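Local coordinates for Glyco_hydro_cc domain-containing protein (Blastomyces gilchristii, PDB 6UB0) that probably cleaves beta-1,3-glucan as a curdlan-specific exo-beta-1,3-glucanase of glycoside hydrolase family 128, built on a TIM-barrel catalytic core, at residues D77-S80 with Q81-S85; A90-Y93 with Q94-N98; G121-Q124 with G125-V129. One frame throughout, in Å; residues are numbered along the deposited sequence.

Contact 1: D77-S80 with Q81-S85; sequences DIAS and QANMS. With GLC (alpha-D-glucopyranose), chain B; BGC (beta-D-glucopyranose), chain C.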
ATOM      1  N   ASP A  77       6.776  -7.050   9.745  1.00 27.38           N
ATOM      2  CA  ASP A  77       6.595  -8.493  10.077  1.00 29.53           C
ATOM      3  C   ASP A  77       7.475  -9.423   9.225  1.00 31.89           C
ATOM      4  O   ASP A  77       7.389 -10.655   9.487  1.00 34.39           O
ATOM      5  CB  ASP A  77       5.137  -8.928   9.907  1.00 28.59           C
ATOM      6  CG  ASP A  77       4.604  -8.825   8.470  1.00 29.45           C
ATOM      7  OD1 ASP A  77       4.924  -7.798   7.770  1.00 27.54           O
ATOM      8  OD2 ASP A  77       3.806  -9.688   8.096  1.00 30.79           O
ATOM      9  N   ILE A  78       8.372  -8.936   8.357  1.00 30.82           N
ATOM     10  CA  ILE A  78       9.247  -9.799   7.503  1.00 32.93           C
ATOM     11  C   ILE A  78      10.700  -9.389   7.703  1.00 33.19           C
ATOM     12  O   ILE A  78      11.012  -8.217   7.618  1.00 32.54           O
ATOM     13  CB  ILE A  78       8.800  -9.731   6.023  1.00 32.67           C
ATOM     14  CG1 ILE A  78       7.365 -10.245   5.847  1.00 33.50           C
ATOM     15  CG2 ILE A  78       9.802 -10.416   5.095  1.00 33.83           C
ATOM     16  CD1 ILE A  78       7.174 -11.767   5.914  1.00 36.92           C
ATOM     17  N   ALA A  79      11.585 -10.340   8.031  1.00 36.22           N
ATOM     18  CA  ALA A  79      12.916 -10.023   8.576  1.00 37.40           C
ATOM     19  C   ALA A  79      13.779  -9.323   7.524  1.00 37.15           C
ATOM     20  O   ALA A  79      14.551  -8.397   7.918  1.00 39.37           O
ATOM     21  CB  ALA A  79      13.569 -11.277   9.136  1.00 39.07           C
ATOM     22  N   SER A  80      13.527  -9.569   6.239  1.00 37.70           N
ATOM     23  CA  SER A  80      14.320  -8.953   5.145  1.00 38.55           C
ATOM     24  C   SER A  80      13.632  -7.685   4.635  1.00 37.66           C
ATOM     25  O   SER A  80      14.212  -7.040   3.761  1.00 37.39           O
ATOM     26  CB  SER A  80      14.529  -9.893   4.036  1.00 40.77           C
ATOM     27  OG  SER A  80      13.291 -10.177   3.451  1.00 39.13           O
ATOM     28  N   GLN A  81      12.475  -7.335   5.186  1.00 35.17           N
ATOM     29  CA  GLN A  81      11.853  -6.008   4.935  1.00 34.80           C
ATOM     30  C   GLN A  81      12.136  -5.121   6.135  1.00 33.93           C
ATOM     31  O   GLN A  81      13.289  -5.103   6.616  1.00 33.13           O
ATOM     32  CB  GLN A  81      10.383  -6.196   4.596  1.00 34.84           C
ATOM     33  CG  GLN A  81      10.174  -7.053   3.365  1.00 34.17           C
ATOM     34  CD  GLN A  81      10.779  -6.399   2.145  1.00 36.30           C
ATOM     35  OE1 GLN A  81      10.789  -5.182   2.009  1.00 34.60           O
ATOM     36  NE2 GLN A  81      11.321  -7.206   1.241  1.00 36.99           N
ATOM     37  N   ALA A  82      11.165  -4.356   6.595  1.00 31.51           N
ATOM     38  CA  ALA A  82      11.427  -3.350   7.624  1.00 32.77           C
ATOM     39  C   ALA A  82      12.051  -4.062   8.819  1.00 33.70           C
ATOM     40  O   ALA A  82      12.892  -3.442   9.448  1.00 39.19           O
ATOM     41  CB  ALA A  82      10.184  -2.596   8.027  1.00 30.86           C
ATOM     42  N   ASN A  83      11.520  -5.222   9.170  1.00 34.17           N
ATOM     43  CA  ASN A  83      12.053  -6.143  10.211  1.00 34.54           C
ATOM     44  C   ASN A  83      12.020  -5.421  11.560  1.00 34.09           C
ATOM     45  O   ASN A  83      13.103  -5.019  12.062  1.00 35.52           O
ATOM     46  CB  ASN A  83      13.465  -6.600   9.858  1.00 35.74           C
ATOM     47  CG  ASN A  83      14.011  -7.516  10.933  1.00 37.34           C
ATOM     48  OD1 ASN A  83      13.261  -8.330  11.465  1.00 34.97           O
ATOM     49  ND2 ASN A  83      15.263  -7.319  11.299  1.00 40.76           N
ATOM     50  N   MET A  84      10.820  -5.124  12.055  1.00 30.85           N
ATOM     51  CA  MET A  84      10.627  -4.287  13.254  1.00 31.68           C
ATOM     52  C   MET A  84       9.628  -4.991  14.155  1.00 31.85           C
ATOM     53  O   MET A  84       8.641  -5.575  13.656  1.00 29.45           O
ATOM     54  CB  MET A  84      10.061  -2.894  12.926  1.00 30.85           C
ATOM     55  CG  MET A  84      10.904  -2.118  11.960  1.00 31.48           C
ATOM     56  SD  MET A  84      10.054  -0.667  11.329  1.00 32.75           S
ATOM     57  CE  MET A  84       9.540   0.029  12.903  1.00 34.37           C
ATOM     58  N   SER A  85       9.920  -4.991  15.453  1.00 32.45           N
ATOM     59  CA  SER A  85       8.988  -5.548  16.451  1.00 32.27           C
ATOM     60  C   SER A  85       7.788  -4.623  16.504  1.00 31.26           C
ATOM     61  O   SER A  85       7.928  -3.450  16.216  1.00 28.49           O
ATOM     62  CB  SER A  85       9.645  -5.669  17.780  1.00 32.38           C
ATOM     63  OG  SER A  85       9.835  -4.383  18.320  1.00 33.14           O
TER
HETATM   64  C1  GLC B   1       6.788  -7.861  -0.795  1.00 34.76           C
HETATM   65  C2  GLC B   1       7.792  -6.742  -0.484  1.00 33.11           C
HETATM   66  C3  GLC B   1       8.821  -6.598  -1.607  1.00 34.24           C
HETATM   67  C4  GLC B   1       9.435  -7.988  -1.923  1.00 35.59           C
HETATM   68  C5  GLC B   1       8.378  -9.042  -2.119  1.00 36.51           C
HETATM   69  C6  GLC B   1       8.897 -10.463  -2.421  1.00 37.79           C
HETATM   70  O1  GLC B   1       6.064  -7.660  -2.019  1.00 36.12           O
HETATM   71  O2  GLC B   1       7.240  -5.421  -0.263  1.00 29.84           O
HETATM   72  O3  GLC B   1       9.803  -5.638  -1.216  1.00 32.54           O
HETATM   73  O4  GLC B   1      10.100  -7.906  -3.138  1.00 40.04           O
HETATM   74  O5  GLC B   1       7.578  -9.070  -0.936  1.00 37.03           O
HETATM   75  O6  GLC B   1      10.099 -10.577  -1.716  1.00 39.32           O
HETATM   76  C2  BGC C   2      11.009  -3.619  -1.486  1.00 32.24           C
HETATM   77  C3  BGC C   2      11.091  -2.266  -2.128  1.00 31.29           C
HETATM   78  C4  BGC C   2      10.971  -2.493  -3.619  1.00 32.53           C
HETATM   79  C5  BGC C   2       9.680  -3.278  -3.937  1.00 32.95           C
HETATM   80  C6  BGC C   2       9.385  -3.721  -5.377  1.00 32.46           C
HETATM   81  C1  BGC C   2       9.779  -4.390  -1.880  1.00 30.92           C
HETATM   82  O2  BGC C   2      10.964  -3.356  -0.079  1.00 31.17           O
HETATM   83  O3  BGC C   2      12.258  -1.493  -1.712  1.00 31.85           O
HETATM   84  O4  BGC C   2      11.035  -1.172  -4.155  1.00 32.34           O
HETATM   85  O5  BGC C   2       9.646  -4.559  -3.297  1.00 33.17           O
HETATM   86  O6  BGC C   2      10.587  -4.369  -5.879  1.00 35.20           O
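A type I beta turn from Ile78 to Gln81 sits in the loop between strand 69-71 and helix 86-96, at the glucan-binding pocket of the TIM barrel. It is closed by Gln81 N, which donates to Ile78 O at 3.0 Å with a bent N-H...O angle of 145°. Beside this bond the two side chains run the same way, Ile78 CG2 packing 3.8 Å from Gln81 CG. Gln81 CG lies anti to its own carbonyl carbon (chi1 -60°), and a second bend at chi2 (-63°) brings the amide round to the sugar. There Gln81 OE1 accepts from O2 of the beta-D-glucopyranose at 2.8 Å, while Gln81 NE2 lies 3.3 Å from O3 of the alpha-D-glucopyranose, the glycosidic oxygen that joins the two sugars in a beta-1,3 linkage. Asn74 ND2 also donates to Gln81 OE1, and Trp47 and Asn10 bind the same beta-glucose. Two donors, one from the sugar and one from Asn74, thus grip a single amide oxygen, which should fix the flip of the Gln81 amide and present OE1 as an acceptor to the glucan.

Contact 2: A90-Y93 with Q94-N98; sequences AAAY and QKYMN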
ATOM      1  N   ALA A  90       5.571   0.873  17.049  1.00 36.11           N
ATOM      2  CA  ALA A  90       4.640   1.765  17.788  1.00 38.31           C
ATOM      3  C   ALA A  90       5.393   3.040  18.176  1.00 39.48           C
ATOM      4  O   ALA A  90       4.914   4.164  17.903  1.00 39.27           O
ATOM      5  CB  ALA A  90       4.081   1.065  18.991  1.00 37.96           C
ATOM      6  N   ALA A  91       6.574   2.836  18.750  1.00 42.15           N
ATOM      7  CA  ALA A  91       7.503   3.886  19.198  1.00 42.27           C
ATOM      8  C   ALA A  91       7.842   4.768  18.009  1.00 42.45           C
ATOM      9  O   ALA A  91       7.676   5.991  18.115  1.00 42.57           O
ATOM     10  CB  ALA A  91       8.742   3.260  19.804  1.00 43.68           C
ATOM     11  N   ALA A  92       8.324   4.170  16.926  1.00 41.26           N
ATOM     12  CA  ALA A  92       8.846   4.936  15.777  1.00 39.11           C
ATOM     13  C   ALA A  92       7.671   5.573  15.028  1.00 37.59           C
ATOM     14  O   ALA A  92       7.894   6.598  14.362  1.00 37.90           O
ATOM     15  CB  ALA A  92       9.666   4.037  14.901  1.00 38.94           C
ATOM     16  N   TYR A  93       6.488   4.943  15.095  1.00 35.87           N
ATOM     17  CA  TYR A  93       5.278   5.469  14.424  1.00 35.21           C
ATOM     18  C   TYR A  93       4.948   6.780  15.113  1.00 36.19           C
ATOM     19  O   TYR A  93       4.971   7.812  14.425  1.00 37.32           O
ATOM     20  CB  TYR A  93       4.045   4.567  14.502  1.00 33.01           C
ATOM     21  CG  TYR A  93       2.953   5.005  13.555  1.00 33.05           C
ATOM     22  CD1 TYR A  93       2.923   4.606  12.218  1.00 30.07           C
ATOM     23  CD2 TYR A  93       1.934   5.840  13.989  1.00 32.62           C
ATOM     24  CE1 TYR A  93       1.914   5.037  11.348  1.00 31.04           C
ATOM     25  CE2 TYR A  93       0.931   6.276  13.137  1.00 33.79           C
ATOM     26  CZ  TYR A  93       0.908   5.877  11.812  1.00 32.04           C
ATOM     27  OH  TYR A  93      -0.123   6.355  11.045  1.00 30.43           O
ATOM     28  N   GLN A  94       4.694   6.674  16.428  1.00 38.15           N
ATOM     29  CA  GLN A  94       4.287   7.791  17.314  1.00 39.68           C
ATOM     30  C   GLN A  94       5.275   8.920  17.133  1.00 40.28           C
ATOM     31  O   GLN A  94       4.805  10.077  17.043  1.00 41.77           O
ATOM     32  CB  GLN A  94       4.215   7.341  18.764  1.00 40.33           C
ATOM     33  CG  GLN A  94       2.855   6.749  19.057  1.00 41.69           C
ATOM     34  CD  GLN A  94       2.800   6.261  20.470  1.00 44.18           C
ATOM     35  OE1 GLN A  94       2.706   7.048  21.406  1.00 48.67           O
ATOM     36  NE2 GLN A  94       2.838   4.959  20.617  1.00 45.91           N
ATOM     37  N   LYS A  95       6.559   8.576  17.067  1.00 39.60           N
ATOM     38  CA  LYS A  95       7.673   9.542  16.900  1.00 41.45           C
ATOM     39  C   LYS A  95       7.646  10.216  15.521  1.00 41.37           C
ATOM     40  O   LYS A  95       7.772  11.445  15.492  1.00 40.14           O
ATOM     41  CB  LYS A  95       9.041   8.904  17.132  1.00 42.45           C
ATOM     42  CG  LYS A  95      10.227   9.859  17.024  1.00 44.51           C
ATOM     43  CD  LYS A  95      11.500   9.302  17.691  1.00 44.62           C
ATOM     44  CE  LYS A  95      12.784   9.722  16.993  1.00 46.48           C
ATOM     45  NZ  LYS A  95      13.306  11.039  17.461  1.00 50.52           N
ATOM     46  N   TYR A  96       7.572   9.448  14.434  1.00 40.17           N
ATOM     47  CA  TYR A  96       7.983   9.890  13.075  1.00 39.57           C
ATOM     48  C   TYR A  96       6.756  10.156  12.187  1.00 38.92           C
ATOM     49  O   TYR A  96       6.868  10.981  11.272  1.00 38.91           O
ATOM     50  CB  TYR A  96       8.931   8.865  12.432  1.00 39.46           C
ATOM     51  CG  TYR A  96      10.360   8.922  12.916  1.00 40.07           C
ATOM     52  CD1 TYR A  96      11.186   9.971  12.552  1.00 42.16           C
ATOM     53  CD2 TYR A  96      10.914   7.893  13.672  1.00 41.64           C
ATOM     54  CE1 TYR A  96      12.508  10.034  12.964  1.00 44.17           C
ATOM     55  CE2 TYR A  96      12.244   7.927  14.081  1.00 42.82           C
ATOM     56  CZ  TYR A  96      13.044   9.012  13.730  1.00 45.45           C
ATOM     57  OH  TYR A  96      14.358   9.109  14.145  1.00 47.49           O
ATOM     58  N   MET A  97       5.615   9.520  12.460  1.00 37.41           N
ATOM     59  CA  MET A  97       4.362   9.720  11.687  1.00 37.50           C
ATOM     60  C   MET A  97       3.364  10.684  12.392  1.00 38.64           C
ATOM     61  O   MET A  97       2.871  11.621  11.706  1.00 37.03           O
ATOM     62  CB  MET A  97       3.728   8.357  11.429  1.00 35.42           C
ATOM     63  CG  MET A  97       4.706   7.384  10.734  1.00 33.00           C
ATOM     64  SD  MET A  97       4.995   7.695   8.967  1.00 31.34           S
ATOM     65  CE  MET A  97       3.328   7.620   8.310  1.00 28.16           C
ATOM     66  N   ASN A  98       2.956  10.411  13.648  1.00 40.35           N
ATOM     67  CA  ASN A  98       1.909  11.188  14.387  1.00 43.19           C
ATOM     68  C   ASN A  98       2.048  12.700  14.201  1.00 42.07           C
ATOM     69  O   ASN A  98       1.054  13.401  14.259  1.00 40.60           O
ATOM     70  CB  ASN A  98       1.941  10.955  15.902  1.00 44.90           C
ATOM     71  CG  ASN A  98       1.048   9.818  16.345  1.00 46.49           C
ATOM     72  OD1 ASN A  98       0.742   8.936  15.556  1.00 46.56           O
ATOM     73  ND2 ASN A  98       0.636   9.808  17.603  1.00 47.63           N
TER
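Tyr93 and Met97, one turn apart in helix 86-96, make the main side-chain contact here. Met97 CB sits over the centre of the Tyr93 ring, 3.6 Å from the centroid and only 6° off the ring normal, a CH-pi contact. Met97 CG follows over the same face, 3.6 Å from Tyr93 CD1. The bend at chi2 (-75°) then carries the sulfur obliquely past the ring, where Met97 SD makes a Met-aromatic contact 5.3 Å from the Tyr93 ring centroid. Tyr93 CG, anti to the backbone N (chi1 -167°), lays the ring alongside the following turn, where Met97 can cross it at about a right angle. A smaller apolar contact joins Ala92 CB to Tyr96 CD2, and the Tyr96 ring stacks outside the segment with Tyr52.

Among polar groups, Asn98 OD1 approaches Tyr93 CE2 at 3.6 Å, its amide plane nearly perpendicular to the ring. OD1 accepts from Lys135 N and ND2 donates to Asn133 O, while Tyr93 OH is bonded to Lys135 O, so both residues reach the loop after helix 119-130.

Four backbone bonds follow the i to i+4 pattern: Gln94 N to Ala90 O, Lys95 N to Ala91 O, Tyr96 N to Ala92 O and Met97 N to Tyr93 O, the last at 2.7 Å. Tyr93 O also takes two weak bonds, from Tyr96 N and Asn98 N.

A single carbonyl thus serves three amides, and Tyr93 is held over one face by Met97 and at its hydroxyl by Lys135 O, a bond that satisfies the hydroxyl of this buried residue and limits how far the ring can shift.

Contact 3: G121-Q124 with G125-V129; sequences GWMQ and GFLDV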
ATOM      1  N   GLY A 121      -1.662 -10.381  12.743  1.00 37.44           N
ATOM      2  CA  GLY A 121      -1.263 -10.652  14.129  1.00 38.26           C
ATOM      3  C   GLY A 121      -0.276  -9.578  14.530  1.00 36.87           C
ATOM      4  O   GLY A 121      -0.469  -8.960  15.602  1.00 40.06           O
ATOM      5  N   TRP A 122       0.706  -9.322  13.657  1.00 33.58           N
ATOM      6  CA  TRP A 122       1.675  -8.226  13.876  1.00 31.47           C
ATOM      7  C   TRP A 122       0.896  -6.916  13.935  1.00 32.50           C
ATOM      8  O   TRP A 122       1.180  -6.067  14.840  1.00 31.56           O
ATOM      9  CB  TRP A 122       2.776  -8.226  12.823  1.00 29.72           C
ATOM     10  CG  TRP A 122       3.858  -7.237  13.121  1.00 28.46           C
ATOM     11  CD1 TRP A 122       5.130  -7.464  13.554  1.00 29.04           C
ATOM     12  CD2 TRP A 122       3.777  -5.825  12.876  1.00 27.81           C
ATOM     13  NE1 TRP A 122       5.827  -6.291  13.697  1.00 28.76           N
ATOM     14  CE2 TRP A 122       5.014  -5.258  13.284  1.00 29.06           C
ATOM     15  CE3 TRP A 122       2.759  -4.988  12.427  1.00 28.09           C
ATOM     16  CZ2 TRP A 122       5.258  -3.891  13.196  1.00 27.91           C
ATOM     17  CZ3 TRP A 122       2.988  -3.638  12.396  1.00 26.26           C
ATOM     18  CH2 TRP A 122       4.227  -3.105  12.738  1.00 26.60           C
ATOM     19  N   MET A 123      -0.058  -6.715  13.019  1.00 32.83           N
ATOM     20  CA  MET A 123      -0.872  -5.473  13.047  1.00 33.31           C
ATOM     21  C   MET A 123      -1.538  -5.362  14.423  1.00 35.04           C
ATOM     22  O   MET A 123      -1.495  -4.265  15.013  1.00 34.66           O
ATOM     23  CB  MET A 123      -1.951  -5.428  11.961  1.00 33.26           C
ATOM     24  CG  MET A 123      -2.436  -4.018  11.690  1.00 33.14           C
ATOM     25  SD  MET A 123      -1.159  -2.877  11.096  1.00 32.38           S
ATOM     26  CE  MET A 123      -1.247  -3.242   9.326  1.00 29.29           C
ATOM     27  N   GLN A 124      -2.107  -6.443  14.949  1.00 39.03           N
ATOM     28  CA  GLN A 124      -2.847  -6.311  16.232  1.00 40.43           C
ATOM     29  C   GLN A 124      -1.871  -5.994  17.388  1.00 40.11           C
ATOM     30  O   GLN A 124      -2.173  -5.099  18.219  1.00 41.46           O
ATOM     31  CB  GLN A 124      -3.715  -7.517  16.509  1.00 42.69           C
ATOM     32  CG  GLN A 124      -4.648  -7.198  17.662  1.00 44.26           C
ATOM     33  CD  GLN A 124      -5.650  -8.282  17.905  1.00 46.44           C
ATOM     34  OE1 GLN A 124      -6.562  -8.501  17.116  1.00 48.68           O
ATOM     35  NE2 GLN A 124      -5.512  -8.925  19.047  1.00 49.75           N
ATOM     36  N   GLY A 125      -0.697  -6.628  17.378  1.00 39.64           N
ATOM     37  CA  GLY A 125       0.410  -6.377  18.327  1.00 38.32           C
ATOM     38  C   GLY A 125       0.877  -4.940  18.244  1.00 35.37           C
ATOM     39  O   GLY A 125       1.026  -4.250  19.277  1.00 36.85           O
ATOM     40  N   PHE A 126       1.091  -4.465  17.035  1.00 31.98           N
ATOM     41  CA  PHE A 126       1.339  -3.040  16.795  1.00 30.58           C
ATOM     42  C   PHE A 126       0.145  -2.185  17.264  1.00 32.37           C
ATOM     43  O   PHE A 126       0.373  -1.143  17.930  1.00 31.84           O
ATOM     44  CB  PHE A 126       1.620  -2.846  15.309  1.00 29.46           C
ATOM     45  CG  PHE A 126       1.635  -1.410  14.892  1.00 28.39           C
ATOM     46  CD1 PHE A 126       2.758  -0.645  15.120  1.00 29.39           C
ATOM     47  CD2 PHE A 126       0.539  -0.831  14.270  1.00 27.90           C
ATOM     48  CE1 PHE A 126       2.804   0.684  14.741  1.00 28.82           C
ATOM     49  CE2 PHE A 126       0.587   0.486  13.878  1.00 27.06           C
ATOM     50  CZ  PHE A 126       1.716   1.242  14.096  1.00 28.75           C
ATOM     51  N   LEU A 127      -1.091  -2.553  16.921  1.00 32.61           N
ATOM     52  CA  LEU A 127      -2.254  -1.729  17.326  1.00 35.48           C
ATOM     53  C   LEU A 127      -2.397  -1.758  18.864  1.00 38.86           C
ATOM     54  O   LEU A 127      -2.727  -0.713  19.468  1.00 40.64           O
ATOM     55  CB  LEU A 127      -3.473  -2.286  16.604  1.00 37.18           C
ATOM     56  CG  LEU A 127      -3.472  -2.031  15.098  1.00 36.87           C
ATOM     57  CD1 LEU A 127      -4.727  -2.586  14.454  1.00 38.09           C
ATOM     58  CD2 LEU A 127      -3.327  -0.562  14.800  1.00 37.32           C
ATOM     59  N   ASP A 128      -2.174  -2.907  19.485  1.00 43.13           N
ATOM     60  CA  ASP A 128      -2.175  -3.009  20.969  1.00 43.82           C
ATOM     61  C   ASP A 128      -1.107  -2.061  21.500  1.00 43.10           C
ATOM     62  O   ASP A 128      -1.457  -1.185  22.315  1.00 43.07           O
ATOM     63  CB  ASP A 128      -1.994  -4.447  21.438  1.00 46.04           C
ATOM     64  CG  ASP A 128      -3.277  -5.236  21.296  1.00 47.56           C
ATOM     65  OD1 ASP A 128      -4.359  -4.597  21.286  1.00 48.08           O
ATOM     66  OD2 ASP A 128      -3.187  -6.462  21.202  1.00 51.86           O
ATOM     67  N   VAL A 129       0.134  -2.235  21.068  1.00 41.77           N
ATOM     68  CA  VAL A 129       1.285  -1.462  21.617  1.00 43.08           C
ATOM     69  C   VAL A 129       1.021   0.017  21.369  1.00 42.76           C
ATOM     70  O   VAL A 129       1.446   0.859  22.180  1.00 42.04           O
ATOM     71  CB  VAL A 129       2.657  -1.886  21.060  1.00 42.02           C
ATOM     72  CG1 VAL A 129       3.736  -0.944  21.561  1.00 42.31           C
ATOM     73  CG2 VAL A 129       3.026  -3.307  21.432  1.00 42.31           C
TER
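Helix 119-130, the crossover helix between parallel strands 105-111 and 138-146, carries Trp122 and Phe126 one turn apart on a buried side. Phe126 CB lies over one face of the indole and comes within 3.3 Å of Trp122 CZ3, a close fit. The six-membered ring of Trp122 and the Phe126 ring are almost parallel, with planes 11° apart, but they are slid past one another so that their centroids stand 5.2 Å apart and the rings barely overlap. Both side chains have CG anti to the backbone N (chi1 -173° for Trp122), which sends the two rings off the helix in the same sense.

Met123 lies alongside Phe126, pointing the same way, with Met123 SD 4.1 Å from Phe126 CD2 in an oblique Met-aromatic contact. Met123 CG also touches Leu127 CD1 at 3.9 Å. In this beta-alpha-beta unit of the TIM barrel, Met123 reaches inward to Ser108 and Val111 of strand 105-111, and Phe126 reaches Pro109; Met123 and Leu127 both meet Leu163 of helix 150-166.

Main-chain bonds of the i to i+4 pattern run through the segment, from Gly125 N to Gly121 O, Phe126 N to Trp122 O, Leu127 N to Met123 O and Asp128 N to Gln124 O.

Toward solvent the packing gives way to polar groups. Gln124 CG lies 3.9 Å from Asp128 OD2, and the amide and carboxylate planes are turned 64° against each other. Asp128 OD1 is hydrogen-bonded to Tyr167 OH, whereas Trp122 NE1 on the buried side donates to Met84 O.

In the fold
Contact 1 is a surface turn at the glycan pocket, whereas contacts 2 and 3 are partly buried turns of successive barrel helices, 86-96 and 119-130. Their chemistry follows this: contact 1 works through an amide set against a sugar hydroxyl and the glycosidic oxygen, contacts 2 and 3 through rings, methionine sulfur and helical backbone bonds. The three form one neighbourhood. Contact 1 leads into helix 86-96, and its Asp77 CB packs 3.8 Å from Trp122 CB of contact 3. The two helices pack directly, Ala90 CB lying 3.3 Å from Val129 CG1 and Tyr93 CG 4.0 Å from Phe126 CZ, while contacts 1 and 2 do not touch.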